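Local coordinates for probable transcriptional regulator (Rhodococcus jostii, PDB 3ON2), which probably acts as a TetR-family transcriptional regulator, binding DNA through an N-terminal helix-turn-helix, although its target genes and natural ligand are unknown, at residues A[113-118]-A[122-127]; A[69-74]-A[129-134]. All coordinates share one frame; numbering follows the deposited sequence.

Contact 1 of 2, residues A[113-118]-A[122-127]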
# COMPACT_ATOMS: atom_id res chain seq x y z
N GLY A 113 -1.86 8.69 -6.20
CA GLY A 113 -1.85 9.95 -6.95
C GLY A 113 -0.62 10.05 -7.83
O GLY A 113 -0.68 10.53 -8.96
N ASN A 114 0.51 9.57 -7.30
CA ASN A 114 1.79 9.68 -7.98
C ASN A 114 1.83 8.67 -9.12
O ASN A 114 2.14 9.02 -10.26
CB ASN A 114 2.94 9.47 -6.98
CG ASN A 114 4.31 9.53 -7.62
OD1 ASN A 114 4.73 8.59 -8.27
ND2 ASN A 114 5.00 10.64 -7.44
N LYS A 115 1.48 7.42 -8.80
CA LYS A 115 1.48 6.31 -9.75
C LYS A 115 0.67 6.59 -11.01
O LYS A 115 1.06 6.14 -12.10
CB LYS A 115 0.96 5.03 -9.10
CG LYS A 115 1.12 3.79 -9.98
CD LYS A 115 0.53 2.55 -9.33
CE LYS A 115 0.58 1.35 -10.27
NZ LYS A 115 -0.24 1.60 -11.47
N HIS A 116 -0.45 7.30 -10.87
CA HIS A 116 -1.30 7.58 -12.03
C HIS A 116 -1.26 9.02 -12.54
O HIS A 116 -2.13 9.43 -13.31
CB HIS A 116 -2.74 7.12 -11.75
CG HIS A 116 -2.85 5.69 -11.37
ND1 HIS A 116 -2.96 4.67 -12.30
CD2 HIS A 116 -2.82 5.09 -10.15
CE1 HIS A 116 -3.00 3.51 -11.67
NE2 HIS A 116 -2.92 3.73 -10.37
N ALA A 117 -0.26 9.80 -12.12
CA ALA A 117 -0.07 11.14 -12.68
C ALA A 117 0.56 11.01 -14.07
O ALA A 117 1.30 10.04 -14.33
CB ALA A 117 0.80 12.01 -11.79
N PRO A 118 0.25 11.97 -14.98
CA PRO A 118 0.93 12.08 -16.28
C PRO A 118 2.43 11.97 -16.08
O PRO A 118 2.97 12.69 -15.25
CB PRO A 118 0.58 13.50 -16.73
CG PRO A 118 -0.75 13.76 -16.15
CD PRO A 118 -0.85 12.95 -14.86
N SER A 122 8.72 5.28 -13.91
CA SER A 122 8.65 3.83 -14.14
C SER A 122 8.89 2.99 -12.87
O SER A 122 8.25 1.95 -12.70
CB SER A 122 9.64 3.43 -15.23
OG SER A 122 10.95 3.89 -14.91
N GLN A 123 9.79 3.42 -11.99
CA GLN A 123 10.04 2.63 -10.78
C GLN A 123 8.83 2.63 -9.84
O GLN A 123 8.56 1.63 -9.17
CB GLN A 123 11.32 3.03 -10.05
CG GLN A 123 11.27 4.34 -9.28
CD GLN A 123 11.53 5.57 -10.14
OE1 GLN A 123 11.63 5.50 -11.39
NE2 GLN A 123 11.67 6.73 -9.48
N VAL A 124 8.08 3.75 -9.82
CA VAL A 124 6.82 3.81 -9.08
C VAL A 124 5.79 2.88 -9.74
O VAL A 124 5.15 2.06 -9.05
CB VAL A 124 6.25 5.25 -8.96
CG1 VAL A 124 4.89 5.23 -8.26
CG2 VAL A 124 7.25 6.16 -8.19
N VAL A 125 5.61 3.03 -11.06
CA VAL A 125 4.67 2.19 -11.81
C VAL A 125 4.96 0.70 -11.56
O VAL A 125 4.03 -0.06 -11.26
CB VAL A 125 4.68 2.50 -13.33
CG1 VAL A 125 3.76 1.53 -14.09
CG2 VAL A 125 4.25 3.95 -13.60
N GLU A 126 6.23 0.30 -11.65
CA GLU A 126 6.64 -1.12 -11.45
C GLU A 126 6.38 -1.65 -10.04
O GLU A 126 5.94 -2.79 -9.85
CB GLU A 126 8.12 -1.32 -11.79
CG GLU A 126 8.44 -1.32 -13.29
CD GLU A 126 9.94 -1.30 -13.60
OE1 GLU A 126 10.73 -1.65 -12.69
OE2 GLU A 126 10.32 -0.94 -14.75
N ALA A 127 6.68 -0.82 -9.04
CA ALA A 127 6.41 -1.14 -7.64
C ALA A 127 4.90 -1.35 -7.39
O ALA A 127 4.52 -2.29 -6.70
CB ALA A 127 6.97 -0.03 -6.73
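In the regulatory domain of this TetR-like fold, the short connection between helix 105-115 and helix 122-144 brings Asn114 and Lys115, at the end of the first helix, against Val124 and Val125 in the first turns of the second. The backbones are nearest at Lys115 and Val125, whose CA atoms lie 5.6 Å apart. Val124 points toward the helix end and spreads both methyls around the amide oxygen of Asn114: OD1 is 3.4 Å from CG1 and 3.5 Å from CG2, the two side chains crossing at about a right angle. Asn114 reaches this place with CG anti to its own backbone N (chi1 178°), while its ND2 donates a hydrogen bond to Asp61 OD1 on helix 56-81. The CG1 methyl of Val124 also lies alongside the base of Lys115, 3.9 Å from CA. Farther out, the extended lysine chain passes Val125, with CE 3.9 Å from the carbonyl O, and bends only at its last torsion. No hydrogen bond joins the two segments. Between them the contact is therefore one of van der Waals packing, and the bond to Asp61 probably fixes which end of the Asn114 amide faces the valine.

Contact 2 of 2, residues A[69-74]-A[129-134]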
# COMPACT_ATOMS: atom_id res chain seq x y z
N LEU A 69 6.48 -0.69 -2.15
CA LEU A 69 7.37 -1.78 -1.71
C LEU A 69 6.93 -2.32 -0.35
O LEU A 69 6.86 -3.55 -0.13
CB LEU A 69 8.83 -1.29 -1.66
CG LEU A 69 9.43 -1.10 -3.06
CD1 LEU A 69 10.84 -0.51 -2.94
CD2 LEU A 69 9.47 -2.40 -3.86
N ARG A 70 6.59 -1.40 0.55
CA ARG A 70 6.14 -1.75 1.89
C ARG A 70 4.75 -2.39 1.91
O ARG A 70 4.49 -3.28 2.72
CB ARG A 70 6.19 -0.54 2.82
CG ARG A 70 7.62 -0.14 3.17
CD ARG A 70 7.60 0.96 4.19
NE ARG A 70 7.52 2.23 3.54
CZ ARG A 70 6.98 3.32 4.08
NH1 ARG A 70 6.41 3.25 5.29
NH2 ARG A 70 6.99 4.45 3.40
N LEU A 71 3.87 -1.94 1.01
CA LEU A 71 2.55 -2.57 0.89
C LEU A 71 2.69 -4.01 0.40
O LEU A 71 2.04 -4.92 0.94
CB LEU A 71 1.63 -1.78 -0.05
CG LEU A 71 0.29 -2.44 -0.44
CD1 LEU A 71 -0.62 -2.77 0.80
CD2 LEU A 71 -0.46 -1.54 -1.42
N THR A 72 3.52 -4.22 -0.62
CA THR A 72 3.80 -5.58 -1.08
C THR A 72 4.37 -6.45 0.06
O THR A 72 3.91 -7.56 0.28
CB THR A 72 4.75 -5.59 -2.31
OG1 THR A 72 4.14 -4.88 -3.39
CG2 THR A 72 5.06 -7.03 -2.75
N ALA A 73 5.37 -5.93 0.77
CA ALA A 73 5.93 -6.61 1.93
C ALA A 73 4.84 -7.03 2.95
O ALA A 73 4.82 -8.17 3.39
CB ALA A 73 7.02 -5.73 2.61
N ALA A 74 3.90 -6.12 3.25
CA ALA A 74 2.81 -6.38 4.19
C ALA A 74 1.86 -7.47 3.70
O ALA A 74 1.42 -8.33 4.49
CB ALA A 74 2.03 -5.08 4.47
N HIS A 129 2.59 -2.20 -9.65
CA HIS A 129 2.20 -3.43 -10.34
C HIS A 129 2.59 -4.69 -9.57
O HIS A 129 1.90 -5.71 -9.68
CB HIS A 129 2.75 -3.44 -11.78
CG HIS A 129 2.09 -2.44 -12.68
ND1 HIS A 129 2.17 -2.50 -14.05
CD2 HIS A 129 1.31 -1.37 -12.39
CE1 HIS A 129 1.49 -1.50 -14.58
NE2 HIS A 129 0.96 -0.80 -13.59
N ALA A 130 3.65 -4.63 -8.78
CA ALA A 130 4.06 -5.78 -7.95
C ALA A 130 3.04 -6.18 -6.87
O ALA A 130 2.81 -7.37 -6.65
CB ALA A 130 5.45 -5.54 -7.31
N SER A 131 2.46 -5.18 -6.20
CA SER A 131 1.44 -5.42 -5.18
C SER A 131 0.26 -6.15 -5.85
O SER A 131 -0.27 -7.14 -5.32
CB SER A 131 1.00 -4.08 -4.52
OG SER A 131 2.10 -3.21 -4.12
N MSE A 132 -0.14 -5.68 -7.02
CA MSE A 132 -1.27 -6.28 -7.73
C MSE A 132 -0.95 -7.68 -8.25
O MSE A 132 -1.78 -8.57 -8.12
CB MSE A 132 -1.77 -5.37 -8.87
CG MSE A 132 -2.96 -5.97 -9.68
SE MSE A 132 -4.61 -6.27 -8.64
CE MSE A 132 -5.10 -4.41 -8.36
N ASP A 133 0.25 -7.86 -8.81
CA ASP A 133 0.74 -9.18 -9.29
C ASP A 133 0.67 -10.26 -8.22
O ASP A 133 0.23 -11.39 -8.49
CB ASP A 133 2.20 -9.08 -9.80
CG ASP A 133 2.30 -8.40 -11.15
OD1 ASP A 133 1.26 -8.08 -11.77
OD2 ASP A 133 3.46 -8.17 -11.60
N LEU A 134 1.10 -9.91 -7.01
CA LEU A 134 0.98 -10.77 -5.82
C LEU A 134 -0.45 -11.30 -5.67
O LEU A 134 -0.68 -12.51 -5.57
CB LEU A 134 1.40 -9.97 -4.58
CG LEU A 134 1.55 -10.67 -3.22
CD1 LEU A 134 0.19 -10.96 -2.61
CD2 LEU A 134 2.36 -11.94 -3.37
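Thr72 and Ser131 meet hydroxyl to hydroxyl where helix 56-81, which leads from the DNA-binding domain into the regulatory domain of this TetR-like protein, runs beside helix 122-144. The short segments lie nearly parallel, with 17° between their directions, and their axes approach to 8.8 Å. Such closeness suits the small residues at the interface: the CA atoms of Thr72 and Ser131 are 4.7 Å apart, and these two residues contribute most of the buried surface.

The hydroxyls share a hydrogen bond of 2.7 Å between Thr72 OG1 and Ser131 OG, and either could be the donor. Both oxygens stand beside their own backbone N and anti to the carbonyl carbon (chi1 -61° in Thr72 and -47° in Ser131), which brings them together across the gap between the helices. Thr72 OG1 also makes a weak hydrogen bond to Phe68 O, one turn back on its own helix, a second polar partner that may help to settle its orientation. The same oxygen presses close to the backbone of the opposing helix, 3.3 Å from Ser131 CA.

Leu71 flanks the polar pair. Its CD2 methyl lies 4.1 Å from Ser131 OG, and the leucine side chain also packs on Tyr97 and Phe100 of helix 86-103 and on Met111 of helix 105-115. Leu71 and Ser131 both line the pocket that holds a polyether, probably acquired from the crystallisation liquor, and the serine side chain comes within about 3 Å of it. The serine partner of the hydroxyl pair thus belongs to the pocket wall. Next to it, the methyl of Ala130 points toward helix 56-81 and ends with CB 4.2 Å from Thr72 OG1.

Both contacts use helix 122-144: contact 1 holds its first turns against the end of helix 105-115, and contact 2 sets its next turns beside helix 56-81. Along the chain, contact 1 is nested within the loop that contact 2 closes. Their centres are about 13 Å apart, yet they touch, Ala127 O lying 4.2 Å from Thr72 OG1 in a packing approach. Phe68 on helix 56-81 bridges them further, touching Lys115 and Ala127 of contact 1 and Ser131 of contact 2. Both contribute to the polyether pocket, Lys115 and His116 from contact 1 and Leu71, Ser131 and Met132 from contact 2; the Lys115 side chain is about 4 Å from the ligand.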